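Local structure of E1 (Kluyveromyces marxianus, 3VX6) at residues G105-Q110 / S122-S127; I98-E103 / W139-S144; V175-V180 / Q186-D191. The protein is the N-terminal domain of the E1-like enzyme that activates ATG12 for conjugation with ATG5 and ATG8 for conjugation with phosphatidylethanolamine. All coordinates share one frame; numbering follows the deposited sequence.

Interaction 1: residues G105-Q110 / S122-S127; sequences GQELLQ and SFYMIS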
# COMPACT_ATOMS: atom_id res chain seq x y z
N GLY A 105 -1.19 -7.10 8.20
CA GLY A 105 -0.03 -7.57 7.47
C GLY A 105 -0.07 -9.04 7.11
O GLY A 105 0.32 -9.42 6.01
N GLN A 106 -0.54 -9.88 8.03
CA GLN A 106 -0.63 -11.32 7.78
C GLN A 106 -1.68 -11.64 6.75
O GLN A 106 -1.57 -12.64 6.03
CB GLN A 106 -0.95 -12.06 9.08
CG GLN A 106 0.14 -11.96 10.12
CD GLN A 106 -0.25 -12.57 11.46
OE1 GLN A 106 -1.31 -12.27 12.01
NE2 GLN A 106 0.63 -13.42 12.01
N GLU A 107 -2.71 -10.79 6.67
CA GLU A 107 -3.80 -10.99 5.73
C GLU A 107 -3.33 -10.69 4.32
O GLU A 107 -3.68 -11.40 3.38
CB GLU A 107 -4.98 -10.09 6.09
CG GLU A 107 -5.50 -10.27 7.50
CD GLU A 107 -6.44 -9.15 7.93
OE1 GLU A 107 -6.89 -9.19 9.10
OE2 GLU A 107 -6.72 -8.23 7.12
N LEU A 108 -2.55 -9.64 4.17
CA LEU A 108 -2.05 -9.29 2.85
C LEU A 108 -1.12 -10.42 2.41
O LEU A 108 -1.13 -10.82 1.25
CB LEU A 108 -1.32 -7.94 2.91
CG LEU A 108 -2.24 -6.78 3.32
CD1 LEU A 108 -1.41 -5.58 3.67
CD2 LEU A 108 -3.21 -6.45 2.21
N LEU A 109 -0.34 -10.94 3.35
CA LEU A 109 0.57 -12.04 3.06
C LEU A 109 -0.20 -13.21 2.45
O LEU A 109 0.13 -13.69 1.36
CB LEU A 109 1.23 -12.50 4.36
CG LEU A 109 1.90 -13.87 4.35
CD1 LEU A 109 2.99 -13.89 3.30
CD2 LEU A 109 2.48 -14.14 5.72
N GLN A 110 -1.23 -13.65 3.16
CA GLN A 110 -2.08 -14.73 2.71
C GLN A 110 -2.58 -14.44 1.30
O GLN A 110 -2.32 -15.20 0.37
CB GLN A 110 -3.28 -14.89 3.66
CG GLN A 110 -4.19 -16.07 3.35
CD GLN A 110 -3.43 -17.40 3.39
OE1 GLN A 110 -3.14 -17.93 4.46
NE2 GLN A 110 -3.09 -17.91 2.21
N SER A 122 -2.47 -2.34 0.14
CA SER A 122 -3.68 -1.71 0.63
C SER A 122 -3.35 -0.67 1.70
O SER A 122 -2.22 -0.54 2.14
CB SER A 122 -4.61 -2.77 1.22
OG SER A 122 -5.87 -2.22 1.50
N PHE A 123 -4.34 0.11 2.09
CA PHE A 123 -4.12 1.07 3.14
C PHE A 123 -5.26 0.95 4.12
O PHE A 123 -6.39 0.66 3.74
CB PHE A 123 -4.00 2.50 2.61
CG PHE A 123 -5.26 3.03 2.01
CD1 PHE A 123 -5.65 2.65 0.74
CD2 PHE A 123 -6.01 3.99 2.70
CE1 PHE A 123 -6.77 3.22 0.15
CE2 PHE A 123 -7.13 4.56 2.12
CZ PHE A 123 -7.51 4.18 0.84
N TYR A 124 -4.92 1.15 5.38
CA TYR A 124 -5.85 1.05 6.48
C TYR A 124 -5.74 2.34 7.29
O TYR A 124 -4.65 2.86 7.53
CB TYR A 124 -5.48 -0.15 7.34
CG TYR A 124 -5.45 -1.46 6.57
CD1 TYR A 124 -6.58 -2.29 6.53
CD2 TYR A 124 -4.31 -1.86 5.86
CE1 TYR A 124 -6.56 -3.49 5.81
CE2 TYR A 124 -4.28 -3.06 5.13
CZ TYR A 124 -5.42 -3.87 5.12
OH TYR A 124 -5.43 -5.07 4.43
N MET A 125 -6.88 2.86 7.71
CA MET A 125 -6.88 4.08 8.48
C MET A 125 -7.65 3.86 9.75
O MET A 125 -8.72 3.28 9.72
CB MET A 125 -7.52 5.20 7.66
CG MET A 125 -7.53 6.54 8.36
SD MET A 125 -8.33 7.81 7.38
CE MET A 125 -9.25 8.65 8.66
N ILE A 126 -7.10 4.27 10.88
CA ILE A 126 -7.84 4.16 12.12
C ILE A 126 -8.09 5.62 12.44
O ILE A 126 -7.28 6.48 12.11
CB ILE A 126 -7.06 3.49 13.27
CG1 ILE A 126 -5.70 4.16 13.47
CG2 ILE A 126 -6.96 1.98 12.99
CD1 ILE A 126 -4.94 3.69 14.71
N SER A 127 -9.22 5.91 13.05
CA SER A 127 -9.51 7.30 13.35
C SER A 127 -10.51 7.43 14.47
O SER A 127 -11.10 6.46 14.94
CB SER A 127 -10.05 8.01 12.10
OG SER A 127 -11.28 7.45 11.66

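Interaction 2: residues I98-E103 / W139-S144; sequences IQFIKE and WICMPS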
# COMPACT_ATOMS: atom_id res chain seq x y z
N ILE A 98 0.24 -1.76 16.95
CA ILE A 98 1.17 -2.77 16.46
C ILE A 98 0.49 -4.12 16.16
O ILE A 98 0.76 -4.75 15.13
CB ILE A 98 2.33 -2.99 17.46
CG1 ILE A 98 2.81 -4.43 17.39
CG2 ILE A 98 1.90 -2.61 18.85
CD1 ILE A 98 3.90 -4.74 18.36
N GLN A 99 -0.39 -4.54 17.05
CA GLN A 99 -1.10 -5.79 16.84
C GLN A 99 -2.00 -5.63 15.61
O GLN A 99 -2.19 -6.56 14.82
CB GLN A 99 -1.95 -6.11 18.06
CG GLN A 99 -2.77 -7.38 17.95
CD GLN A 99 -1.94 -8.59 17.53
OE1 GLN A 99 -0.83 -8.80 18.02
NE2 GLN A 99 -2.49 -9.39 16.62
N PHE A 100 -2.52 -4.42 15.44
CA PHE A 100 -3.41 -4.12 14.34
C PHE A 100 -2.72 -4.20 13.00
O PHE A 100 -3.17 -4.88 12.09
CB PHE A 100 -4.03 -2.73 14.52
CG PHE A 100 -4.75 -2.21 13.31
CD1 PHE A 100 -4.04 -1.59 12.28
CD2 PHE A 100 -6.13 -2.34 13.20
CE1 PHE A 100 -4.70 -1.11 11.15
CE2 PHE A 100 -6.79 -1.87 12.08
CZ PHE A 100 -6.08 -1.25 11.04
N ILE A 101 -1.60 -3.51 12.87
CA ILE A 101 -0.92 -3.53 11.59
C ILE A 101 -0.31 -4.91 11.34
O ILE A 101 -0.17 -5.34 10.20
CB ILE A 101 0.12 -2.39 11.52
CG1 ILE A 101 0.34 -2.00 10.06
CG2 ILE A 101 1.41 -2.81 12.19
CD1 ILE A 101 1.18 -0.77 9.88
N LYS A 102 0.02 -5.61 12.42
CA LYS A 102 0.59 -6.95 12.29
C LYS A 102 -0.43 -7.88 11.62
O LYS A 102 -0.09 -8.64 10.71
CB LYS A 102 0.93 -7.52 13.66
CG LYS A 102 1.55 -8.90 13.61
CD LYS A 102 1.54 -9.55 14.98
CE LYS A 102 2.45 -10.78 15.04
NZ LYS A 102 2.30 -11.53 16.33
N GLU A 103 -1.67 -7.82 12.08
CA GLU A 103 -2.72 -8.67 11.53
C GLU A 103 -3.04 -8.30 10.10
O GLU A 103 -3.14 -9.17 9.25
CB GLU A 103 -3.98 -8.58 12.40
CG GLU A 103 -3.88 -9.38 13.68
CD GLU A 103 -5.08 -9.19 14.59
OE1 GLU A 103 -6.22 -9.38 14.13
OE2 GLU A 103 -4.87 -8.86 15.78
N TRP A 139 -5.12 7.97 11.82
CA TRP A 139 -3.84 7.37 11.57
C TRP A 139 -3.97 6.41 10.41
O TRP A 139 -4.75 5.46 10.46
CB TRP A 139 -3.37 6.63 12.80
CG TRP A 139 -1.90 6.55 12.90
CD1 TRP A 139 -0.99 6.84 11.92
CD2 TRP A 139 -1.14 6.16 14.05
NE1 TRP A 139 0.28 6.67 12.40
CE2 TRP A 139 0.22 6.25 13.70
CE3 TRP A 139 -1.49 5.74 15.34
CZ2 TRP A 139 1.24 5.94 14.60
CZ3 TRP A 139 -0.47 5.44 16.23
CH2 TRP A 139 0.88 5.54 15.85
N ILE A 140 -3.20 6.66 9.35
CA ILE A 140 -3.25 5.80 8.19
C ILE A 140 -1.99 4.97 8.14
O ILE A 140 -0.93 5.39 8.61
CB ILE A 140 -3.37 6.61 6.89
CG1 ILE A 140 -4.60 7.51 6.96
CG2 ILE A 140 -3.46 5.67 5.70
CD1 ILE A 140 -4.83 8.36 5.72
N CYS A 141 -2.13 3.76 7.60
CA CYS A 141 -1.00 2.85 7.45
C CYS A 141 -1.23 2.04 6.19
O CYS A 141 -2.36 1.75 5.81
CB CYS A 141 -0.87 1.91 8.65
SG CYS A 141 -1.98 0.47 8.65
N MET A 142 -0.14 1.72 5.52
CA MET A 142 -0.20 0.88 4.33
C MET A 142 0.75 -0.23 4.77
O MET A 142 1.96 -0.08 4.69
CB MET A 142 0.35 1.63 3.12
CG MET A 142 0.20 0.87 1.83
SD MET A 142 0.79 1.83 0.48
CE MET A 142 -0.70 2.61 -0.14
N PRO A 143 0.19 -1.35 5.26
CA PRO A 143 1.00 -2.47 5.72
C PRO A 143 2.12 -2.89 4.81
O PRO A 143 1.94 -3.14 3.62
CB PRO A 143 -0.03 -3.57 5.95
CG PRO A 143 -1.21 -2.81 6.35
CD PRO A 143 -1.22 -1.72 5.30
N SER A 144 3.29 -2.95 5.43
CA SER A 144 4.53 -3.34 4.80
C SER A 144 5.06 -4.46 5.69
O SER A 144 5.57 -4.23 6.79
CB SER A 144 5.50 -2.16 4.80
OG SER A 144 6.82 -2.60 4.54

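Interaction 3: residues V175-V180 / Q186-D191; sequences VIIACV and QKATPD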
# COMPACT_ATOMS: atom_id res chain seq x y z
N VAL A 175 -3.81 -2.82 -13.57
CA VAL A 175 -3.14 -3.37 -12.39
C VAL A 175 -1.90 -2.59 -12.03
O VAL A 175 -1.28 -1.98 -12.90
CB VAL A 175 -2.74 -4.84 -12.58
CG1 VAL A 175 -3.98 -5.68 -12.82
CG2 VAL A 175 -1.78 -4.97 -13.73
N ILE A 176 -1.56 -2.60 -10.75
CA ILE A 176 -0.38 -1.89 -10.27
C ILE A 176 0.78 -2.87 -10.08
O ILE A 176 1.94 -2.47 -9.97
CB ILE A 176 -0.73 -1.04 -8.99
CG1 ILE A 176 0.46 -0.96 -8.03
CG2 ILE A 176 -1.93 -1.62 -8.28
CD1 ILE A 176 0.47 -2.06 -7.04
N ILE A 177 0.46 -4.15 -10.07
CA ILE A 177 1.45 -5.21 -9.94
C ILE A 177 1.11 -6.33 -10.93
O ILE A 177 -0.05 -6.76 -11.04
CB ILE A 177 1.50 -5.82 -8.53
CG1 ILE A 177 2.02 -4.82 -7.51
CG2 ILE A 177 2.44 -7.03 -8.53
CD1 ILE A 177 2.09 -5.38 -6.10
N ALA A 178 2.11 -6.80 -11.66
CA ALA A 178 1.91 -7.88 -12.61
C ALA A 178 3.21 -8.65 -12.68
O ALA A 178 4.15 -8.37 -11.93
CB ALA A 178 1.54 -7.32 -13.99
N CYS A 179 3.28 -9.64 -13.55
CA CYS A 179 4.51 -10.39 -13.69
C CYS A 179 4.72 -10.61 -15.17
O CYS A 179 3.88 -10.25 -15.99
CB CYS A 179 4.44 -11.73 -12.94
SG CYS A 179 3.37 -12.99 -13.65
N VAL A 180 5.88 -11.15 -15.52
CA VAL A 180 6.18 -11.40 -16.91
C VAL A 180 6.48 -12.88 -17.08
O VAL A 180 7.23 -13.46 -16.30
CB VAL A 180 7.38 -10.56 -17.36
CG1 VAL A 180 7.47 -10.57 -18.87
CG2 VAL A 180 7.24 -9.13 -16.85
N GLN A 186 1.67 -10.98 -17.45
CA GLN A 186 0.65 -11.89 -16.95
C GLN A 186 0.27 -11.53 -15.51
O GLN A 186 1.05 -10.90 -14.79
CB GLN A 186 1.18 -13.33 -17.00
CG GLN A 186 1.59 -13.79 -18.38
CD GLN A 186 0.41 -14.03 -19.29
OE1 GLN A 186 0.56 -14.44 -20.44
NE2 GLN A 186 -0.79 -13.79 -18.77
N LYS A 187 -0.91 -11.95 -15.08
CA LYS A 187 -1.35 -11.65 -13.72
C LYS A 187 -0.36 -12.22 -12.70
O LYS A 187 0.12 -13.35 -12.84
CB LYS A 187 -2.75 -12.21 -13.48
CG LYS A 187 -3.81 -11.58 -14.36
CD LYS A 187 -5.19 -12.14 -14.08
CE LYS A 187 -6.20 -11.54 -15.04
NZ LYS A 187 -7.56 -12.15 -14.92
N ALA A 188 -0.07 -11.44 -11.66
CA ALA A 188 0.85 -11.86 -10.61
C ALA A 188 0.23 -12.97 -9.76
O ALA A 188 0.22 -12.89 -8.53
CB ALA A 188 1.21 -10.68 -9.73
N THR A 189 -0.27 -14.00 -10.42
CA THR A 189 -0.88 -15.11 -9.73
C THR A 189 0.19 -16.07 -9.18
O THR A 189 1.37 -15.98 -9.52
CB THR A 189 -1.87 -15.81 -10.68
OG1 THR A 189 -1.19 -16.22 -11.87
CG2 THR A 189 -2.96 -14.83 -11.07
N PRO A 190 -0.21 -17.00 -8.29
CA PRO A 190 0.81 -17.90 -7.76
C PRO A 190 1.53 -18.76 -8.79
O PRO A 190 2.77 -18.72 -8.88
CB PRO A 190 0.03 -18.74 -6.74
CG PRO A 190 -1.00 -17.77 -6.23
CD PRO A 190 -1.46 -17.12 -7.53
N ASP A 191 0.79 -19.54 -9.58
CA ASP A 191 1.44 -20.38 -10.58
C ASP A 191 2.25 -19.57 -11.58
O ASP A 191 3.27 -20.04 -12.10
CB ASP A 191 0.42 -21.26 -11.31
CG ASP A 191 -0.18 -22.33 -10.40
OD1 ASP A 191 0.51 -22.79 -9.45
OD2 ASP A 191 -1.33 -22.72 -10.65
O HOH W 1 -1.72 -8.79 -12.40

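Interaction 1: residues G105-Q110 / S122-S127
Glu107 points toward the strand, but its OE2 stays 4.3 Å from Tyr124 OH, a loose approach at the border of the contact. Its other carboxylate oxygen, OE1, faces Lys104 NZ one turn earlier on the helix in a long, weak ion pair. One residue on, Leu108 gives the largest share of the interface, with Tyr124 close behind. Its CG lies beside the backbone N and anti to the carbonyl carbon (chi1 -62°), which sends both methyls toward the strand, where they divide the work. CD1 comes in at the edge of the Tyr124 ring, near its plane, 4.1 Å from Tyr124 CE2. CD2 instead lies against the phenol oxygen, 3.4 Å from Tyr124 OH, and reaches Ser122 CB at 4.1 Å. Leu108 and Tyr124 advance from opposite directions. Ser122 offers only its CB to the leucine; its OG is hydrogen-bonded to Lys80 O in the neighbouring strand 78-86. Pro143 touches both Leu108 and Tyr124, and the Tyr124 ring also meets that of Tyr82. Apolar packing of this kind seats a helix on a sheet: helix 97-114 lies in the connection from strand 78-86 to its parallel neighbour 123-130, a beta-alpha-beta crossover.

Interaction 2: residues I98-E103 / W139-S144
Gln99 NE2 donates a nearly straight hydrogen bond (2.6 Å, 175°) to Glu103 OE2 one turn later, within the helix, while Phe100 and Ile101 carry the contact with Cys141 and Pro143. The acceptor oxygen is met on its anti side, and the bond lies in the amide plane of Gln99. Across the contact everything is apolar or sulfur-mediated. Ile101 has CG1 anti to the backbone N (chi1 -154°) and continues extended, pushing CD1 against the cysteine, 3.6 Å from Cys141 CB. Behind that tip, Ile101 CG1 lies 3.7 Å from Cys141 SG and 4.1 Å from Pro143 CG, so the side chain touches both residues. Phe100 brings its ring edge: CE1 is 4.0 Å from Cys141 SG, and the sulfur sits in the ring plane, 5.4 Å from the Phe100 centroid, as a sulfur-aromatic contact. An alanine in place of Ile101 would probably open a gap beside Cys141 and leave Pro143 without its apolar partner on this segment. The two axes pass 8.7 Å apart, with helix 97-114 laid across strand 135-144; Tyr124 of strand 123-130 flanks Cys141, and Trp262 of strand 260-262 packs on Phe100, Ile101 and Cys141.

Interaction 3: residues V175-V180 / Q186-D191
A tight beta hairpin joins strands 177-181 and 184-186, and its exit leads through what is probably an inverse gamma turn, centred on Ala188, into helix 190-195. The strands are held by Cys179 and Gln186, an antiparallel hydrogen-bonded pair. Cys179 N donates to Gln186 O at 2.8 Å (158°), and Gln186 N returns a straighter bond to Cys179 O at 2.7 Å (171°). The side chains of this pair lie on the same face of the sheet. Cys179 SG, set between the backbone N and the carbonyl carbon (chi1 72°), comes to 4.0 Å from Gln186 CB and 3.4 Å from Lys187 O, filling the corner where the chain leaves the strand; Gln186 then bends at chi2 and carries its amide away. Beyond the pair, direct backbone bonding gives way to a bridging water, which donates to Ile177 O (3.0 Å) and accepts from Ala188 N (3.2 Å) and so links the two backbones; Asn118 ND2 also donates to Ile177 O. Ala188 turns its methyl inward: CB lies 4.0 Å from Ile177 CG2 and 4.1 Å from Ala178 CA. Leu117 touches both Ile177 and Ala188, and Ile218 of helix 215-225 also packs on Ile177. At the far end, Thr189 occupies the N-cap position; its OG1 makes a weak bond to Lys187 O. With strand 198-202 on the other side of strand 177-181, this is an edge hairpin of a mixed sheet whose outer strand leads through a short turn to helix 190-195.

Overall arrangement
Helix 97-114 supplies the first segment of two contacts in succession. From its 105-110 portion the chain soon returns as 122-127, closing the short loop of interaction 1; it then turns back along the antiparallel neighbour, whose 139-144 portion closes the longer loop of interaction 2 on the earlier part of the helix. The shorter loop thus lies wholly within the longer, and their centres are 6 Å apart, with Tyr124 N probably bonded to Cys141 O between the paired strands. Interaction 3 follows in series as a local hairpin in the second mixed sheet, its centre about 20 Å from that of interaction 1 and across the chain's centre from interaction 2.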